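Local atomic coordinates of beta-N-acetylhexosaminidase (Streptomyces plicatus, PDB entry 1JAK), a protein that catalyses the hydrolysis of terminal non-reducing beta-linked N-acetylhexosamine residues, as a family 20 glycoside hydrolase that works by substrate-assisted catalysis. Residues H194-R202 with Y277-S285; S263-G271 with L287-F297. All blocks are in the same frame, centred on the assembly; numbering follows the deposited sequence.

Contact 1 of 2, residues H194-R202 with Y277-S285; sequences HLSDDQGWR and YTGTKVGFS
At the rim of the sugar-binding pocket, the loop after barrel strand 190-194 meets segment 277-285 of the long loop between helix 258-263 and helix 292-307 through Asp-198 and Gln-199, which reach into the curve formed by Tyr-277, Gly-279, Phe-284 and Ser-285. The hydroxyl of Ser-285 donates to Asp-198, OG to OD1 at 2.5 Å, arriving on the syn side of the carboxylate and slightly out of its plane. OD1 also accepts from the backbone N of Asn-258, while OD2 accepts from a water at 2.6 Å that itself receives the N-H of Gly-283; a second water lies within hydrogen-bonding distance of OD2 and Lys-281 O. The carboxylate also meets the Phe-284 ring obliquely, CG lying 3.8 Å from CZ. Replacing Asp-198 by alanine would probably leave the Ser-285 hydroxyl and the Asn-258 N-H without their shared acceptor, and the water at Gly-283 N without its mate. This is the C-terminal, catalytic end of an (alpha/beta)8 barrel, where loops after the strands build the active site: Val-282 touches the bound GalNAc-isofagomine inhibitor, and the neighbouring Asp-197 forms a salt bridge with the pocket residue Arg-168. Gln-199 runs alongside Tyr-277, its chain bent at chi2 (91°) to bring the amide to the edge of the ring, where NE2 stands 3.7 Å from CE2. From there NE2 donates almost straight (177°) to Gly-279 O at 2.9 Å, and gives its second proton to a water that also lies near Lys-281 O; OE1 accepts from Arg-168 NE, so both ends of the amide are held. The Tyr-277 ring lies between Gly-279 N and Phe-284 CZ on opposite faces, and its OH accepts from Lys-281 N.

Contact 2 of 2, residues S263-G271 with L287-F297; sequences SYAELNCDG and LCVDKDVTYDF
Cys-269 and Cys-288 are joined covalently, SG to SG at 2.0 Å, with a chi3 of 101°, close to the perpendicular an unstrained disulfide prefers. Leu-267 sets CD1 squarely over one face of the Phe-297 ring, a CH-pi contact 3.9 Å from the centroid, while its other methyl, CD2, packs on Phe-297 CB at 3.8 Å. Phe-297 swings its ring away from its own backbone N (chi1 170°), which brings one face to the leucine; Trp-208 meets the phenylalanine ring edge-to-face. Beside the leucine, Val-293 turns CG1 to the backbone O of Glu-266 and CG2 to its carboxylate OE1, the two side chains crossing almost perpendicularly. The Lys-291 chain passes the backbone oxygens of Glu-266, Asn-268 and Cys-269, CE coming within 3.2 Å of Asn-268 O, then bends at chi4 and reaches a water shared with Cys-269 O, NZ to water 2.7 Å. A second water accepts from Cys-288 N and donates to Leu-267 O and Thr-294 OG1, linking both backbones to the helix. Thr-294 OG1 donates to Cys-288 O at 2.6 Å, across the carbonyl plane from Lys-291 N, which closes the turn 288-291. Asn-268 ND2 bonds to Ala-265 O and Leu-261 O, tying the 3-10 turn to the end of helix 258-263. The result is a disulfide-closed loop at the barrel's periphery, its two ends gathered against the first turns of helix 292-307.

From the N terminus, the chain leaves strand 190-194 into the loop 194-202, runs through strand 246-250 and helix 258-263, and reaches 263-271, the first half of contact 2. It then passes 277-285, which completes contact 1 by closing a long excursion back onto 194-202, before 287-297 closes the much shorter loop of contact 2. The segments therefore alternate, and the contacts cross rather than nest. Their centres lie about 17 Å apart, joined by packing of Trp-201 CH2 on Phe-297 CZ at 4.1 Å. Contact 1 ties two loops beside the sugar pocket; contact 2 anchors the base of the same long loop to helix 292-307.

Contact 1 of 2, residues H194-R202 with Y277-S285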
loop_
_atom_site.group_PDB
_atom_site.type_symbol
_atom_site.label_atom_id
_atom_site.label_comp_id
_atom_site.label_asym_id
_atom_site.label_seq_id
_atom_site.Cartn_x
_atom_site.Cartn_y
_atom_site.Cartn_z
ATOM N N HIS A 194 -6.954 0.270 -7.539
ATOM C CA HIS A 194 -7.315 -0.262 -8.854
ATOM C C HIS A 194 -8.809 0.051 -8.981
ATOM O O HIS A 194 -9.662 -0.740 -8.575
ATOM C CB HIS A 194 -7.063 -1.774 -8.882
ATOM C CG HIS A 194 -7.108 -2.378 -10.251
ATOM N ND1 HIS A 194 -6.080 -2.241 -11.159
ATOM C CD2 HIS A 194 -8.052 -3.132 -10.861
ATOM C CE1 HIS A 194 -6.390 -2.889 -12.270
ATOM N NE2 HIS A 194 -7.582 -3.436 -12.114
ATOM N N LEU A 195 -9.099 1.222 -9.549
ATOM C CA LEU A 195 -10.459 1.741 -9.683
ATOM C C LEU A 195 -11.342 1.242 -10.818
ATOM O O LEU A 195 -12.540 1.532 -10.841
ATOM C CB LEU A 195 -10.400 3.269 -9.750
ATOM C CG LEU A 195 -9.815 3.988 -8.532
ATOM C CD1 LEU A 195 -9.642 5.464 -8.860
ATOM C CD2 LEU A 195 -10.740 3.816 -7.330
ATOM N N SER A 196 -10.770 0.510 -11.765
ATOM C CA SER A 196 -11.575 0.011 -12.870
ATOM C C SER A 196 -11.021 -1.282 -13.432
ATOM O O SER A 196 -9.816 -1.517 -13.419
ATOM C CB SER A 196 -11.658 1.057 -13.992
ATOM O OG SER A 196 -10.408 1.220 -14.646
ATOM N N ASP A 197 -11.920 -2.132 -13.910
ATOM C CA ASP A 197 -11.521 -3.388 -14.515
ATOM C C ASP A 197 -12.721 -3.944 -15.261
ATOM O O ASP A 197 -13.651 -3.201 -15.585
ATOM C CB ASP A 197 -11.016 -4.372 -13.452
ATOM C CG ASP A 197 -9.985 -5.335 -14.008
ATOM O OD1 ASP A 197 -10.370 -6.243 -14.774
ATOM O OD2 ASP A 197 -8.787 -5.170 -13.697
ATOM N N ASP A 198 -12.716 -5.243 -15.532
ATOM C CA ASP A 198 -13.812 -5.839 -16.275
ATOM C C ASP A 198 -15.107 -5.988 -15.504
ATOM O O ASP A 198 -16.190 -5.887 -16.088
ATOM C CB ASP A 198 -13.376 -7.195 -16.825
ATOM C CG ASP A 198 -12.214 -7.068 -17.782
ATOM O OD1 ASP A 198 -12.328 -6.276 -18.741
ATOM O OD2 ASP A 198 -11.188 -7.746 -17.575
ATOM N N GLN A 199 -15.000 -6.203 -14.195
ATOM C CA GLN A 199 -16.178 -6.402 -13.362
ATOM C C GLN A 199 -16.744 -5.146 -12.708
ATOM O O GLN A 199 -17.750 -5.213 -11.994
ATOM C CB GLN A 199 -15.874 -7.455 -12.292
ATOM C CG GLN A 199 -15.399 -8.788 -12.874
ATOM C CD GLN A 199 -13.889 -8.873 -13.019
ATOM O OE1 GLN A 199 -13.201 -7.858 -13.137
ATOM N NE2 GLN A 199 -13.368 -10.095 -13.022
ATOM N N GLY A 200 -16.118 -3.998 -12.948
ATOM C CA GLY A 200 -16.633 -2.782 -12.351
ATOM C C GLY A 200 -15.835 -1.516 -12.597
ATOM O O GLY A 200 -14.614 -1.554 -12.755
ATOM N N TRP A 201 -16.549 -0.395 -12.638
ATOM C CA TRP A 201 -15.956 0.927 -12.820
ATOM C C TRP A 201 -16.315 1.608 -11.504
ATOM O O TRP A 201 -17.492 1.797 -11.209
ATOM C CB TRP A 201 -16.603 1.648 -14.004
ATOM C CG TRP A 201 -15.984 2.975 -14.232
ATOM C CD1 TRP A 201 -16.253 4.134 -13.558
ATOM C CD2 TRP A 201 -14.919 3.272 -15.138
ATOM N NE1 TRP A 201 -15.413 5.135 -13.988
ATOM C CE2 TRP A 201 -14.584 4.632 -14.958
ATOM C CE3 TRP A 201 -14.210 2.516 -16.086
ATOM C CZ2 TRP A 201 -13.569 5.256 -15.692
ATOM C CZ3 TRP A 201 -13.202 3.135 -16.817
ATOM C CH2 TRP A 201 -12.891 4.496 -16.614
ATOM N N ARG A 202 -15.305 1.994 -10.727
ATOM C CA ARG A 202 -15.560 2.531 -9.396
ATOM C C ARG A 202 -15.400 4.015 -9.089
ATOM O O ARG A 202 -15.347 4.388 -7.917
ATOM C CB ARG A 202 -14.731 1.731 -8.387
ATOM C CG ARG A 202 -14.820 0.212 -8.554
ATOM C CD ARG A 202 -16.252 -0.307 -8.423
ATOM N NE ARG A 202 -16.293 -1.768 -8.469
ATOM C CZ ARG A 202 -17.378 -2.482 -8.756
ATOM N NH1 ARG A 202 -18.526 -1.870 -9.021
ATOM N NH2 ARG A 202 -17.311 -3.807 -8.798
ATOM N N TYR A 277 -19.623 -7.933 -16.825
ATOM C CA TYR A 277 -18.886 -9.164 -16.538
ATOM C C TYR A 277 -18.807 -9.498 -15.051
ATOM O O TYR A 277 -18.438 -8.654 -14.234
ATOM C CB TYR A 277 -17.471 -9.058 -17.117
ATOM C CG TYR A 277 -16.674 -10.336 -17.019
ATOM C CD1 TYR A 277 -17.072 -11.485 -17.704
ATOM C CD2 TYR A 277 -15.520 -10.399 -16.240
ATOM C CE1 TYR A 277 -16.343 -12.665 -17.615
ATOM C CE2 TYR A 277 -14.780 -11.576 -16.144
ATOM C CZ TYR A 277 -15.199 -12.704 -16.835
ATOM O OH TYR A 277 -14.481 -13.875 -16.734
ATOM N N THR A 278 -19.143 -10.740 -14.706
ATOM C CA THR A 278 -19.113 -11.172 -13.313
ATOM C C THR A 278 -18.221 -12.395 -13.088
ATOM O O THR A 278 -18.217 -12.976 -12.001
ATOM C CB THR A 278 -20.536 -11.491 -12.807
ATOM O OG1 THR A 278 -21.113 -12.524 -13.619
ATOM C CG2 THR A 278 -21.414 -10.242 -12.872
ATOM N N GLY A 279 -17.463 -12.775 -14.115
ATOM C CA GLY A 279 -16.569 -13.915 -14.000
ATOM C C GLY A 279 -15.240 -13.535 -13.373
ATOM O O GLY A 279 -15.096 -12.435 -12.834
ATOM N N THR A 280 -14.261 -14.434 -13.460
ATOM C CA THR A 280 -12.947 -14.185 -12.871
ATOM C C THR A 280 -11.770 -14.375 -13.829
ATOM O O THR A 280 -10.633 -14.583 -13.396
ATOM C CB THR A 280 -12.729 -15.080 -11.632
ATOM O OG1 THR A 280 -12.986 -16.449 -11.976
ATOM C CG2 THR A 280 -13.664 -14.658 -10.500
ATOM N N LYS A 281 -12.034 -14.308 -15.128
ATOM C CA LYS A 281 -10.970 -14.451 -16.113
ATOM C C LYS A 281 -10.413 -13.072 -16.459
ATOM O O LYS A 281 -10.968 -12.053 -16.042
ATOM C CB LYS A 281 -11.499 -15.138 -17.376
ATOM C CG LYS A 281 -11.788 -16.623 -17.188
ATOM C CD LYS A 281 -12.366 -17.251 -18.456
ATOM C CE LYS A 281 -11.483 -16.994 -19.676
ATOM N NZ LYS A 281 -10.108 -17.547 -19.504
ATOM N N VAL A 282 -9.313 -13.050 -17.210
ATOM C CA VAL A 282 -8.680 -11.799 -17.623
ATOM C C VAL A 282 -8.169 -11.870 -19.061
ATOM O O VAL A 282 -7.987 -12.958 -19.609
ATOM C CB VAL A 282 -7.451 -11.447 -16.735
ATOM C CG1 VAL A 282 -7.840 -11.437 -15.266
ATOM C CG2 VAL A 282 -6.309 -12.435 -16.990
ATOM N N GLY A 283 -7.956 -10.699 -19.662
ATOM C CA GLY A 283 -7.392 -10.613 -21.002
ATOM C C GLY A 283 -8.288 -10.585 -22.224
ATOM O O GLY A 283 -7.788 -10.474 -23.344
ATOM N N PHE A 284 -9.597 -10.648 -22.017
ATOM C CA PHE A 284 -10.558 -10.697 -23.117
ATOM C C PHE A 284 -11.137 -9.369 -23.592
ATOM O O PHE A 284 -11.791 -9.320 -24.633
ATOM C CB PHE A 284 -11.710 -11.613 -22.711
ATOM C CG PHE A 284 -12.433 -11.152 -21.477
ATOM C CD1 PHE A 284 -13.432 -10.189 -21.561
ATOM C CD2 PHE A 284 -12.089 -11.657 -20.225
ATOM C CE1 PHE A 284 -14.080 -9.733 -20.414
ATOM C CE2 PHE A 284 -12.729 -11.208 -19.072
ATOM C CZ PHE A 284 -13.725 -10.244 -19.166
ATOM N N SER A 285 -10.913 -8.300 -22.839
ATOM C CA SER A 285 -11.464 -6.998 -23.201
ATOM C C SER A 285 -10.447 -6.037 -23.801
ATOM O O SER A 285 -9.253 -6.119 -23.517
ATOM C CB SER A 285 -12.084 -6.349 -21.965
ATOM O OG SER A 285 -11.109 -6.232 -20.946
HETATM O O HOH W 1 -10.478 -9.242 -15.320
HETATM O O HOH W 2 -9.006 -8.299 -18.944
HETATM O O HOH W 3 -18.823 -5.277 -16.057
HETATM O O HOH W 4 -10.761 -11.347 -12.983
#

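Contact 2 of 2, residues S263-G271 with L287-F297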
loop_
_atom_site.group_PDB
_atom_site.type_symbol
_atom_site.label_atom_id
_atom_site.label_comp_id
_atom_site.label_asym_id
_atom_site.label_seq_id
_atom_site.Cartn_x
_atom_site.Cartn_y
_atom_site.Cartn_z
ATOM N N SER A 263 -20.766 -0.140 -20.699
ATOM C CA SER A 263 -21.540 1.068 -20.434
ATOM C C SER A 263 -21.796 1.927 -21.669
ATOM O O SER A 263 -22.797 2.644 -21.731
ATOM C CB SER A 263 -20.830 1.907 -19.368
ATOM O OG SER A 263 -20.680 1.175 -18.163
ATOM N N TYR A 264 -20.894 1.857 -22.644
ATOM C CA TYR A 264 -21.027 2.646 -23.865
ATOM C C TYR A 264 -20.715 1.839 -25.118
ATOM O O TYR A 264 -19.553 1.592 -25.438
ATOM C CB TYR A 264 -20.116 3.878 -23.801
ATOM C CG TYR A 264 -20.577 4.907 -22.792
ATOM C CD1 TYR A 264 -20.174 4.843 -21.459
ATOM C CD2 TYR A 264 -21.465 5.915 -23.164
ATOM C CE1 TYR A 264 -20.653 5.760 -20.517
ATOM C CE2 TYR A 264 -21.948 6.830 -22.236
ATOM C CZ TYR A 264 -21.541 6.748 -20.916
ATOM O OH TYR A 264 -22.034 7.649 -20.002
ATOM N N ALA A 265 -21.764 1.444 -25.830
ATOM C CA ALA A 265 -21.621 0.653 -27.046
ATOM C C ALA A 265 -20.616 1.238 -28.038
ATOM O O ALA A 265 -19.854 0.503 -28.663
ATOM C CB ALA A 265 -22.987 0.497 -27.718
ATOM N N GLU A 266 -20.608 2.561 -28.172
ATOM C CA GLU A 266 -19.714 3.234 -29.115
ATOM C C GLU A 266 -18.218 2.978 -28.928
ATOM O O GLU A 266 -17.439 3.100 -29.878
ATOM C CB GLU A 266 -19.983 4.742 -29.090
ATOM C CG GLU A 266 -19.719 5.392 -27.748
ATOM C CD GLU A 266 -20.338 6.769 -27.639
ATOM O OE1 GLU A 266 -19.917 7.678 -28.387
ATOM O OE2 GLU A 266 -21.252 6.938 -26.802
ATOM N N LEU A 267 -17.809 2.622 -27.714
ATOM C CA LEU A 267 -16.398 2.367 -27.440
ATOM C C LEU A 267 -15.928 1.023 -27.982
ATOM O O LEU A 267 -14.728 0.767 -28.073
ATOM C CB LEU A 267 -16.140 2.402 -25.931
ATOM C CG LEU A 267 -16.436 3.708 -25.204
ATOM C CD1 LEU A 267 -16.218 3.512 -23.710
ATOM C CD2 LEU A 267 -15.537 4.806 -25.744
ATOM N N ASN A 268 -16.878 0.171 -28.342
ATOM C CA ASN A 268 -16.563 -1.165 -28.835
ATOM C C ASN A 268 -16.284 -1.216 -30.327
ATOM O O ASN A 268 -16.939 -0.543 -31.117
ATOM C CB ASN A 268 -17.711 -2.102 -28.477
ATOM C CG ASN A 268 -17.925 -2.195 -26.982
ATOM O OD1 ASN A 268 -17.256 -2.969 -26.299
ATOM N ND2 ASN A 268 -18.842 -1.384 -26.460
ATOM N N CYS A 269 -15.304 -2.027 -30.710
ATOM C CA CYS A 269 -14.941 -2.140 -32.113
ATOM C C CYS A 269 -16.124 -2.502 -33.011
ATOM O O CYS A 269 -16.198 -2.045 -34.151
ATOM C CB CYS A 269 -13.824 -3.163 -32.290
ATOM S SG CYS A 269 -12.140 -2.599 -31.868
ATOM N N ASP A 270 -17.045 -3.321 -32.510
ATOM C CA ASP A 270 -18.209 -3.703 -33.306
ATOM C C ASP A 270 -19.435 -2.863 -32.949
ATOM O O ASP A 270 -20.549 -3.139 -33.399
ATOM C CB ASP A 270 -18.505 -5.203 -33.143
ATOM C CG ASP A 270 -18.857 -5.586 -31.721
ATOM O OD1 ASP A 270 -18.465 -4.857 -30.786
ATOM O OD2 ASP A 270 -19.517 -6.633 -31.541
ATOM N N GLY A 271 -19.219 -1.827 -32.141
ATOM C CA GLY A 271 -20.303 -0.936 -31.759
ATOM C C GLY A 271 -21.390 -1.542 -30.896
ATOM O O GLY A 271 -22.477 -0.978 -30.775
ATOM N N LEU A 287 -10.209 -1.727 -25.516
ATOM C CA LEU A 287 -10.788 -0.506 -26.050
ATOM C C LEU A 287 -10.502 -0.643 -27.539
ATOM O O LEU A 287 -9.609 -1.404 -27.925
ATOM C CB LEU A 287 -10.064 0.723 -25.501
ATOM C CG LEU A 287 -10.202 0.975 -24.000
ATOM C CD1 LEU A 287 -9.410 2.219 -23.614
ATOM C CD2 LEU A 287 -11.671 1.143 -23.653
ATOM N N CYS A 288 -11.240 0.074 -28.378
ATOM C CA CYS A 288 -10.994 -0.032 -29.809
ATOM C C CYS A 288 -9.952 1.005 -30.222
ATOM O O CYS A 288 -10.249 2.190 -30.363
ATOM C CB CYS A 288 -12.293 0.144 -30.604
ATOM S SG CYS A 288 -12.093 -0.598 -32.255
ATOM N N VAL A 289 -8.720 0.539 -30.403
ATOM C CA VAL A 289 -7.604 1.406 -30.757
ATOM C C VAL A 289 -7.801 2.201 -32.043
ATOM O O VAL A 289 -7.308 3.322 -32.156
ATOM C CB VAL A 289 -6.288 0.590 -30.855
ATOM C CG1 VAL A 289 -5.131 1.489 -31.269
ATOM C CG2 VAL A 289 -5.982 -0.051 -29.507
ATOM N N ASP A 290 -8.532 1.634 -33.000
ATOM C CA ASP A 290 -8.760 2.303 -34.282
ATOM C C ASP A 290 -9.936 3.277 -34.331
ATOM O O ASP A 290 -10.313 3.725 -35.413
ATOM C CB ASP A 290 -8.948 1.269 -35.395
ATOM C CG ASP A 290 -7.746 0.371 -35.566
ATOM O OD1 ASP A 290 -6.608 0.885 -35.571
ATOM O OD2 ASP A 290 -7.942 -0.855 -35.709
ATOM N N LYS A 291 -10.521 3.604 -33.181
ATOM C CA LYS A 291 -11.646 4.538 -33.155
ATOM C C LYS A 291 -11.270 5.852 -32.485
ATOM O O LYS A 291 -10.625 5.858 -31.440
ATOM C CB LYS A 291 -12.841 3.931 -32.420
ATOM C CG LYS A 291 -13.586 2.862 -33.195
ATOM C CD LYS A 291 -14.842 2.438 -32.450
ATOM C CE LYS A 291 -15.689 1.502 -33.288
ATOM N NZ LYS A 291 -16.149 2.164 -34.540
ATOM N N ASP A 292 -11.680 6.967 -33.083
ATOM C CA ASP A 292 -11.371 8.272 -32.513
ATOM C C ASP A 292 -12.021 8.494 -31.152
ATOM O O ASP A 292 -11.410 9.082 -30.263
ATOM C CB ASP A 292 -11.808 9.402 -33.453
ATOM C CG ASP A 292 -10.888 9.564 -34.646
ATOM O OD1 ASP A 292 -9.667 9.353 -34.494
ATOM O OD2 ASP A 292 -11.387 9.925 -35.734
ATOM N N VAL A 293 -13.257 8.034 -30.990
ATOM C CA VAL A 293 -13.970 8.226 -29.729
ATOM C C VAL A 293 -13.198 7.663 -28.538
ATOM O O VAL A 293 -13.319 8.155 -27.417
ATOM C CB VAL A 293 -15.379 7.584 -29.769
ATOM C CG1 VAL A 293 -15.265 6.070 -29.837
ATOM C CG2 VAL A 293 -16.181 8.018 -28.545
ATOM N N THR A 294 -12.390 6.640 -28.791
ATOM C CA THR A 294 -11.597 6.014 -27.740
ATOM C C THR A 294 -10.705 7.013 -27.012
ATOM O O THR A 294 -10.590 6.988 -25.785
ATOM C CB THR A 294 -10.705 4.904 -28.323
ATOM O OG1 THR A 294 -11.534 3.866 -28.854
ATOM C CG2 THR A 294 -9.792 4.323 -27.246
ATOM N N TYR A 295 -10.078 7.898 -27.777
ATOM C CA TYR A 295 -9.173 8.886 -27.213
ATOM C C TYR A 295 -9.890 10.061 -26.561
ATOM O O TYR A 295 -9.341 10.705 -25.666
ATOM C CB TYR A 295 -8.193 9.318 -28.302
ATOM C CG TYR A 295 -7.484 8.101 -28.852
ATOM C CD1 TYR A 295 -6.448 7.497 -28.140
ATOM C CD2 TYR A 295 -7.945 7.465 -30.006
ATOM C CE1 TYR A 295 -5.895 6.286 -28.552
ATOM C CE2 TYR A 295 -7.402 6.253 -30.426
ATOM C CZ TYR A 295 -6.381 5.667 -29.693
ATOM O OH TYR A 295 -5.861 4.454 -30.087
ATOM N N ASP A 296 -11.115 10.339 -26.992
ATOM C CA ASP A 296 -11.889 11.408 -26.371
ATOM C C ASP A 296 -12.264 10.892 -24.985
ATOM O O ASP A 296 -12.187 11.612 -23.989
ATOM C CB ASP A 296 -13.164 11.705 -27.164
ATOM C CG ASP A 296 -12.883 12.372 -28.496
ATOM O OD1 ASP A 296 -11.952 13.202 -28.561
ATOM O OD2 ASP A 296 -13.603 12.078 -29.472
ATOM N N PHE A 297 -12.665 9.624 -24.945
ATOM C CA PHE A 297 -13.049 8.946 -23.710
ATOM C C PHE A 297 -11.885 8.937 -22.716
ATOM O O PHE A 297 -12.037 9.332 -21.558
ATOM C CB PHE A 297 -13.467 7.507 -24.032
ATOM C CG PHE A 297 -13.644 6.638 -22.820
ATOM C CD1 PHE A 297 -14.763 6.773 -22.009
ATOM C CD2 PHE A 297 -12.683 5.689 -22.486
ATOM C CE1 PHE A 297 -14.923 5.975 -20.876
ATOM C CE2 PHE A 297 -12.832 4.888 -21.355
ATOM C CZ PHE A 297 -13.955 5.034 -20.550
HETATM O O HOH W 5 -18.206 3.671 -32.485
HETATM O O HOH W 6 -12.665 2.145 -27.146
HETATM O O HOH W 7 -17.988 0.141 -34.801
#